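Local coordinates for AB hydrolase-1 domain-containing protein (Parabacteroides distasonis, PDB 4Q34), which is a putative esterase of the alpha/beta hydrolase family whose substrate is not known, at residues N114-I120 and R256-W262; A194-P200 and P241-G247. All coordinates share one frame. Residue numbers count along the deposited sequence, not the author numbering.

After more than a hundred residues, including several strands of the central sheet, the chain passes helix 109-115 and the turn and short strand after it, the first half of contact 1. It then runs through strand 170-175 and helix 178-185 to 194-200, crosses about 40 residues and returns at 241-247 to close contact 2, two neighbouring parallel strands of the central sheet. A short link leads into helix 257-277, whose first turns meet 114-120 and close contact 1. Contact 2 is therefore nested inside the loop closed by contact 1. The two touch through Arg117 NH1 and Glu199 OE1, a 2.8 Å salt bridge, tying the turn after helix 109-115 to the C-terminal ends of the sheet strands.

Contact 1: N114-I120 and R256-W262; sequences NRFRVGI and RPELYEW
Helix 109-115 ends at the start of segment 114-120. Asn114 O accepts a bond from Arg117 N (2.9 Å) and lies 3.4 Å from Leu259 CG. Arg115, the residue closest to the first turn of helix 257-277 (CA 4.9 Å from Glu258 CA), has chi1 t and sends its guanidinium along that turn. Arg115 NH1 donates to Glu258 O (3.0 Å) and forms a salt bridge with Glu261 OE1 (2.9 Å), while Trp262 CZ2 covers one guanidinium face. Arg115 O in turn receives the indole NE1 of Trp262 at 2.8 Å. Past Phe116, Arg117 adopts positive phi (62/41) and completes a Schellman motif. Its NH1 sits over the Trp262 ring face, 3.4 Å from CG, while its strongest partner is Glu199. After Val118, still near helical phi/psi, the backbone becomes extended at Gly119 and Ile120; Ile120 CD1 meets Leu259 CD1 at 3.7 Å and Ile120 CG2 lies 3.4 Å from Arg256 NH2, over the guanidinium face. Arg256 is the N-cap residue; its O receives Leu259 N and Tyr260 N, both at 2.9 Å. A Schellman helix end thus docks on the N-terminal turns of another helix, beside the probable active-site end of an alpha/beta hydrolase sheet.

Contact 2: A194-P200 and P241-G247; sequences AIASYEP and PIVIYYG
Tyr246 lays one face of its ring over the backbone of Glu199, a CH-pi contact with Glu199 CA 4.0 Å from the ring centroid, and its OH donates to Pro200 O at 2.8 Å. Before this point the segments form extended parallel strands, 194-198 and 242-246, with axes 4.7 Å apart and inclined by 8°. Ile195 pairs with Ile242, Ala196 with Val243, Ser197 with Ile244 and Tyr198 with Tyr245. The ladder comprises Ile195 N to Pro241 O (3.1 Å), Val243 N to Ile195 O (3.0 Å), Ser197 N to Val243 O (2.8 Å), Tyr245 N to Ser197 O (2.9 Å) and Glu199 N to Tyr245 O (2.7 Å). Ile195, Ser197, Ile242 and Ile244 share one face, where helix 257-277 reaches Ile244; Ser197 OG bonds to Thr174. Ala196 CB packs on Val243 CG1 (3.5 Å) on the other face, which helix 306-319 covers. There the Tyr198 and Tyr245 rings, both chi1 m, lie at 18° but slide apart, centroids 5.0 Å. Glu199 leaves the strand with positive phi (44/57), and its OE2 accepts Gly247 N at 2.7 Å while OE1 meets Arg117 and His298 ND1. An acidic residue just beyond a strand end, bonded to a histidine, is consistent with the acid-histidine pair of an alpha/beta hydrolase catalytic triad.

Contact 1: N114-I120 and R256-W262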
loop_
_atom_site.group_PDB
_atom_site.type_symbol
_atom_site.label_atom_id
_atom_site.label_comp_id
_atom_site.label_asym_id
_atom_site.label_seq_id
_atom_site.Cartn_x
_atom_site.Cartn_y
_atom_site.Cartn_z
ATOM N N ASN A 114 17.921 -17.563 0.711
ATOM C CA ASN A 114 18.605 -18.271 1.802
ATOM C C ASN A 114 18.278 -17.732 3.185
ATOM O O ASN A 114 17.984 -18.486 4.087
ATOM C CB ASN A 114 20.116 -18.174 1.606
ATOM C CG ASN A 114 20.609 -18.996 0.452
ATOM O OD1 ASN A 114 19.874 -19.300 -0.474
ATOM N ND2 ASN A 114 21.876 -19.352 0.498
ATOM N N ARG A 115 18.315 -16.402 3.332
ATOM C CA ARG A 115 18.048 -15.732 4.595
ATOM C C ARG A 115 16.661 -16.078 5.143
ATOM O O ARG A 115 16.464 -16.158 6.356
ATOM C CB ARG A 115 18.116 -14.214 4.372
ATOM C CG ARG A 115 17.717 -13.369 5.549
ATOM C CD ARG A 115 18.579 -13.680 6.760
ATOM N NE ARG A 115 18.433 -12.680 7.821
ATOM C CZ ARG A 115 19.196 -12.662 8.915
ATOM N NH1 ARG A 115 20.138 -13.584 9.091
ATOM N NH2 ARG A 115 19.035 -11.706 9.814
ATOM N N PHE A 116 15.713 -16.273 4.231
ATOM C CA PHE A 116 14.327 -16.624 4.577
ATOM C C PHE A 116 14.093 -18.124 4.751
ATOM O O PHE A 116 12.985 -18.556 5.079
ATOM C CB PHE A 116 13.362 -16.043 3.536
ATOM C CG PHE A 116 13.291 -14.523 3.539
ATOM C CD1 PHE A 116 13.690 -13.782 4.663
ATOM C CD2 PHE A 116 12.825 -13.840 2.426
ATOM C CE1 PHE A 116 13.582 -12.404 4.686
ATOM C CE2 PHE A 116 12.722 -12.460 2.448
ATOM C CZ PHE A 116 13.081 -11.746 3.579
ATOM N N ARG A 117 15.157 -18.893 4.503
ATOM C CA ARG A 117 15.189 -20.322 4.695
ATOM C C ARG A 117 14.165 -21.026 3.803
ATOM O O ARG A 117 13.536 -22.006 4.189
ATOM C CB ARG A 117 15.039 -20.665 6.165
ATOM C CG ARG A 117 16.076 -19.999 7.069
ATOM C CD ARG A 117 16.290 -20.689 8.433
ATOM N NE ARG A 117 15.006 -21.113 8.995
ATOM C CZ ARG A 117 14.128 -20.310 9.570
ATOM N NH1 ARG A 117 14.392 -19.020 9.716
ATOM N NH2 ARG A 117 12.951 -20.780 9.934
ATOM N N VAL A 118 14.058 -20.570 2.569
ATOM C CA VAL A 118 13.307 -21.321 1.553
ATOM C C VAL A 118 14.193 -22.477 1.088
ATOM O O VAL A 118 13.707 -23.537 0.752
ATOM C CB VAL A 118 12.919 -20.438 0.355
ATOM C CG1 VAL A 118 12.119 -21.212 -0.680
ATOM C CG2 VAL A 118 12.101 -19.244 0.832
ATOM N N GLY A 119 15.497 -22.261 1.139
ATOM C CA GLY A 119 16.457 -23.266 0.666
ATOM C C GLY A 119 17.843 -22.667 0.589
ATOM O O GLY A 119 18.083 -21.563 1.040
ATOM N N ILE A 120 18.771 -23.411 0.019
ATOM C CA ILE A 120 20.074 -22.854 -0.321
ATOM C C ILE A 120 20.054 -22.710 -1.834
ATOM O O ILE A 120 20.150 -23.707 -2.584
ATOM C CB ILE A 120 21.249 -23.756 0.103
ATOM C CG1 ILE A 120 21.167 -24.085 1.604
ATOM C CG2 ILE A 120 22.574 -23.084 -0.239
ATOM C CD1 ILE A 120 21.140 -22.871 2.499
ATOM N N ARG A 256 26.734 -20.982 7.364
ATOM C CA ARG A 256 26.025 -19.913 6.682
ATOM C C ARG A 256 25.273 -19.017 7.684
ATOM O O ARG A 256 24.143 -19.333 8.077
ATOM C CB ARG A 256 25.023 -20.509 5.686
ATOM C CG ARG A 256 25.673 -21.301 4.554
ATOM C CD ARG A 256 24.615 -22.073 3.803
ATOM N NE ARG A 256 25.138 -22.788 2.633
ATOM C CZ ARG A 256 25.466 -22.223 1.467
ATOM N NH1 ARG A 256 25.375 -20.914 1.279
ATOM N NH2 ARG A 256 25.932 -22.985 0.481
ATOM N N PRO A 257 25.907 -17.906 8.101
ATOM C CA PRO A 257 25.341 -16.953 9.062
ATOM C C PRO A 257 23.979 -16.413 8.655
ATOM O O PRO A 257 23.160 -16.128 9.529
ATOM C CB PRO A 257 26.366 -15.810 9.091
ATOM C CG PRO A 257 27.659 -16.453 8.704
ATOM C CD PRO A 257 27.335 -17.637 7.828
ATOM N N GLU A 258 23.722 -16.274 7.350
ATOM C CA GLU A 258 22.390 -15.846 6.912
ATOM C C GLU A 258 21.289 -16.762 7.479
ATOM O O GLU A 258 20.192 -16.278 7.774
ATOM C CB GLU A 258 22.266 -15.788 5.394
ATOM C CG GLU A 258 23.141 -14.747 4.704
ATOM C CD GLU A 258 22.612 -13.307 4.745
ATOM O OE1 GLU A 258 21.515 -13.020 5.263
ATOM O OE2 GLU A 258 23.329 -12.424 4.232
ATOM N N LEU A 259 21.572 -18.057 7.624
ATOM C CA LEU A 259 20.609 -18.972 8.225
ATOM C C LEU A 259 20.860 -19.208 9.724
ATOM O O LEU A 259 19.896 -19.343 10.510
ATOM C CB LEU A 259 20.585 -20.293 7.481
ATOM C CG LEU A 259 20.035 -20.292 6.028
ATOM C CD1 LEU A 259 21.114 -20.092 4.988
ATOM C CD2 LEU A 259 19.330 -21.614 5.766
ATOM N N TYR A 260 22.122 -19.237 10.126
ATOM C CA TYR A 260 22.458 -19.606 11.506
ATOM C C TYR A 260 22.034 -18.549 12.502
ATOM O O TYR A 260 21.708 -18.862 13.628
ATOM C CB TYR A 260 23.944 -19.984 11.664
ATOM C CG TYR A 260 24.256 -20.598 13.005
ATOM C CD1 TYR A 260 23.855 -21.895 13.306
ATOM C CD2 TYR A 260 24.890 -19.871 13.990
ATOM C CE1 TYR A 260 24.093 -22.457 14.538
ATOM C CE2 TYR A 260 25.145 -20.432 15.234
ATOM C CZ TYR A 260 24.740 -21.732 15.497
ATOM O OH TYR A 260 24.979 -22.297 16.728
ATOM N N GLU A 261 21.959 -17.303 12.071
ATOM C CA GLU A 261 21.457 -16.261 12.943
ATOM C C GLU A 261 20.101 -16.625 13.504
ATOM O O GLU A 261 19.824 -16.267 14.635
ATOM C CB GLU A 261 21.372 -14.932 12.219
ATOM C CG GLU A 261 22.748 -14.344 12.000
ATOM C CD GLU A 261 22.740 -12.887 11.556
ATOM O OE1 GLU A 261 21.654 -12.335 11.247
ATOM O OE2 GLU A 261 23.843 -12.300 11.530
ATOM N N TRP A 262 19.269 -17.330 12.730
ATOM C CA TRP A 262 17.947 -17.738 13.214
ATOM C C TRP A 262 18.062 -18.806 14.299
ATOM O O TRP A 262 17.341 -18.803 15.265
ATOM C CB TRP A 262 17.013 -18.182 12.069
ATOM C CG TRP A 262 16.842 -17.131 11.049
ATOM C CD1 TRP A 262 17.271 -17.158 9.743
ATOM C CD2 TRP A 262 16.200 -15.859 11.238
ATOM N NE1 TRP A 262 16.936 -15.984 9.113
ATOM C CE2 TRP A 262 16.266 -15.173 10.002
ATOM C CE3 TRP A 262 15.571 -15.234 12.330
ATOM C CZ2 TRP A 262 15.773 -13.875 9.840
ATOM C CZ3 TRP A 262 15.027 -13.935 12.147
ATOM C CH2 TRP A 262 15.136 -13.285 10.914
#

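Contact 2: A194-P200 and P241-G247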
loop_
_atom_site.group_PDB
_atom_site.type_symbol
_atom_site.label_atom_id
_atom_site.label_comp_id
_atom_site.label_asym_id
_atom_site.label_seq_id
_atom_site.Cartn_x
_atom_site.Cartn_y
_atom_site.Cartn_z
ATOM N N ALA A 194 -1.183 -7.906 24.380
ATOM C CA ALA A 194 -0.423 -9.136 24.121
ATOM C C ALA A 194 0.346 -8.940 22.852
ATOM O O ALA A 194 -0.011 -8.115 21.996
ATOM C CB ALA A 194 -1.318 -10.376 24.015
ATOM N N ILE A 195 1.402 -9.721 22.723
ATOM C CA ILE A 195 2.241 -9.671 21.526
ATOM C C ILE A 195 2.530 -11.100 21.089
ATOM O O ILE A 195 2.984 -11.887 21.924
ATOM C CB ILE A 195 3.591 -8.982 21.770
ATOM C CG1 ILE A 195 3.420 -7.543 22.228
ATOM C CG2 ILE A 195 4.442 -9.034 20.508
ATOM C CD1 ILE A 195 4.688 -6.893 22.742
ATOM N N ALA A 196 2.262 -11.385 19.814
ATOM C CA ALA A 196 2.712 -12.608 19.154
ATOM C C ALA A 196 3.718 -12.208 18.093
ATOM O O ALA A 196 3.406 -11.377 17.224
ATOM C CB ALA A 196 1.555 -13.350 18.499
ATOM N N SER A 197 4.876 -12.844 18.100
ATOM C CA SER A 197 5.919 -12.507 17.151
ATOM C C SER A 197 6.424 -13.718 16.392
ATOM O O SER A 197 6.806 -14.745 17.014
ATOM C CB SER A 197 7.082 -11.790 17.857
ATOM O OG SER A 197 7.995 -11.251 16.914
ATOM N N TYR A 198 6.454 -13.586 15.062
ATOM C CA TYR A 198 6.999 -14.611 14.193
ATOM C C TYR A 198 8.469 -14.301 13.894
ATOM O O TYR A 198 8.784 -13.214 13.361
ATOM C CB TYR A 198 6.214 -14.744 12.870
ATOM C CG TYR A 198 4.851 -15.310 13.124
ATOM C CD1 TYR A 198 4.639 -16.682 13.179
ATOM C CD2 TYR A 198 3.824 -14.477 13.435
ATOM C CE1 TYR A 198 3.408 -17.203 13.515
ATOM C CE2 TYR A 198 2.579 -14.954 13.764
ATOM C CZ TYR A 198 2.364 -16.338 13.794
ATOM O OH TYR A 198 1.135 -16.857 14.144
ATOM N N GLU A 199 9.352 -15.207 14.292
ATOM C CA GLU A 199 10.785 -15.081 14.015
ATOM C C GLU A 199 11.339 -13.670 14.246
ATOM O O GLU A 199 11.927 -13.077 13.348
ATOM C CB GLU A 199 11.128 -15.539 12.595
ATOM C CG GLU A 199 10.717 -16.990 12.368
ATOM C CD GLU A 199 11.741 -17.844 11.656
ATOM O OE1 GLU A 199 12.656 -17.290 11.004
ATOM O OE2 GLU A 199 11.617 -19.107 11.715
ATOM N N PRO A 200 11.172 -13.141 15.464
ATOM C CA PRO A 200 11.768 -11.850 15.770
ATOM C C PRO A 200 13.287 -11.851 15.622
ATOM O O PRO A 200 13.954 -12.857 15.784
ATOM C CB PRO A 200 11.361 -11.590 17.237
ATOM C CG PRO A 200 11.064 -12.935 17.786
ATOM C CD PRO A 200 10.506 -13.719 16.626
ATOM N N PRO A 241 0.947 -11.090 28.079
ATOM C CA PRO A 241 1.380 -12.346 27.477
ATOM C C PRO A 241 2.093 -12.171 26.150
ATOM O O PRO A 241 1.694 -11.356 25.308
ATOM C CB PRO A 241 0.075 -13.137 27.240
ATOM C CG PRO A 241 -1.020 -12.261 27.638
ATOM C CD PRO A 241 -0.518 -10.929 28.124
ATOM N N ILE A 242 3.185 -12.927 25.972
ATOM C CA ILE A 242 3.950 -12.892 24.752
ATOM C C ILE A 242 4.178 -14.318 24.247
ATOM O O ILE A 242 4.466 -15.205 25.045
ATOM C CB ILE A 242 5.310 -12.215 24.994
ATOM C CG1 ILE A 242 5.108 -10.764 25.432
ATOM C CG2 ILE A 242 6.190 -12.282 23.761
ATOM C CD1 ILE A 242 6.361 -10.042 25.887
ATOM N N VAL A 243 3.971 -14.508 22.944
ATOM C CA VAL A 243 4.324 -15.777 22.278
ATOM C C VAL A 243 5.267 -15.467 21.102
ATOM O O VAL A 243 5.115 -14.491 20.412
ATOM C CB VAL A 243 3.069 -16.628 21.880
ATOM C CG1 VAL A 243 2.245 -15.932 20.791
ATOM C CG2 VAL A 243 3.475 -18.008 21.369
ATOM N N ILE A 244 6.236 -16.349 20.896
ATOM C CA ILE A 244 7.243 -16.219 19.858
ATOM C C ILE A 244 7.289 -17.539 19.098
ATOM O O ILE A 244 7.363 -18.585 19.741
ATOM C CB ILE A 244 8.597 -15.907 20.492
ATOM C CG1 ILE A 244 8.570 -14.486 21.089
ATOM C CG2 ILE A 244 9.718 -15.976 19.465
ATOM C CD1 ILE A 244 9.627 -14.276 22.143
ATOM N N TYR A 245 7.220 -17.477 17.753
ATOM C CA TYR A 245 7.264 -18.670 16.893
ATOM C C TYR A 245 8.497 -18.671 15.997
ATOM O O TYR A 245 8.842 -17.648 15.405
ATOM C CB TYR A 245 6.017 -18.784 16.000
ATOM C CG TYR A 245 4.708 -18.823 16.726
ATOM C CD1 TYR A 245 4.212 -20.000 17.252
ATOM C CD2 TYR A 245 3.948 -17.667 16.880
ATOM C CE1 TYR A 245 3.000 -20.044 17.942
ATOM C CE2 TYR A 245 2.723 -17.704 17.529
ATOM C CZ TYR A 245 2.263 -18.892 18.077
ATOM O OH TYR A 245 1.038 -18.900 18.717
ATOM N N TYR A 246 9.177 -19.817 15.907
ATOM C CA TYR A 246 10.232 -20.037 14.937
ATOM C C TYR A 246 9.923 -21.267 14.108
ATOM O O TYR A 246 9.456 -22.294 14.624
ATOM C CB TYR A 246 11.648 -20.187 15.589
ATOM C CG TYR A 246 12.221 -18.871 16.045
ATOM C CD1 TYR A 246 12.961 -18.080 15.188
ATOM C CD2 TYR A 246 11.988 -18.402 17.325
ATOM C CE1 TYR A 246 13.441 -16.833 15.598
ATOM C CE2 TYR A 246 12.461 -17.151 17.737
ATOM C CZ TYR A 246 13.168 -16.386 16.882
ATOM O OH TYR A 246 13.630 -15.150 17.298
ATOM N N GLY A 247 10.240 -21.181 12.829
ATOM C CA GLY A 247 10.067 -22.305 11.914
ATOM C C GLY A 247 11.224 -23.305 11.889
ATOM O O GLY A 247 11.945 -23.491 12.881
#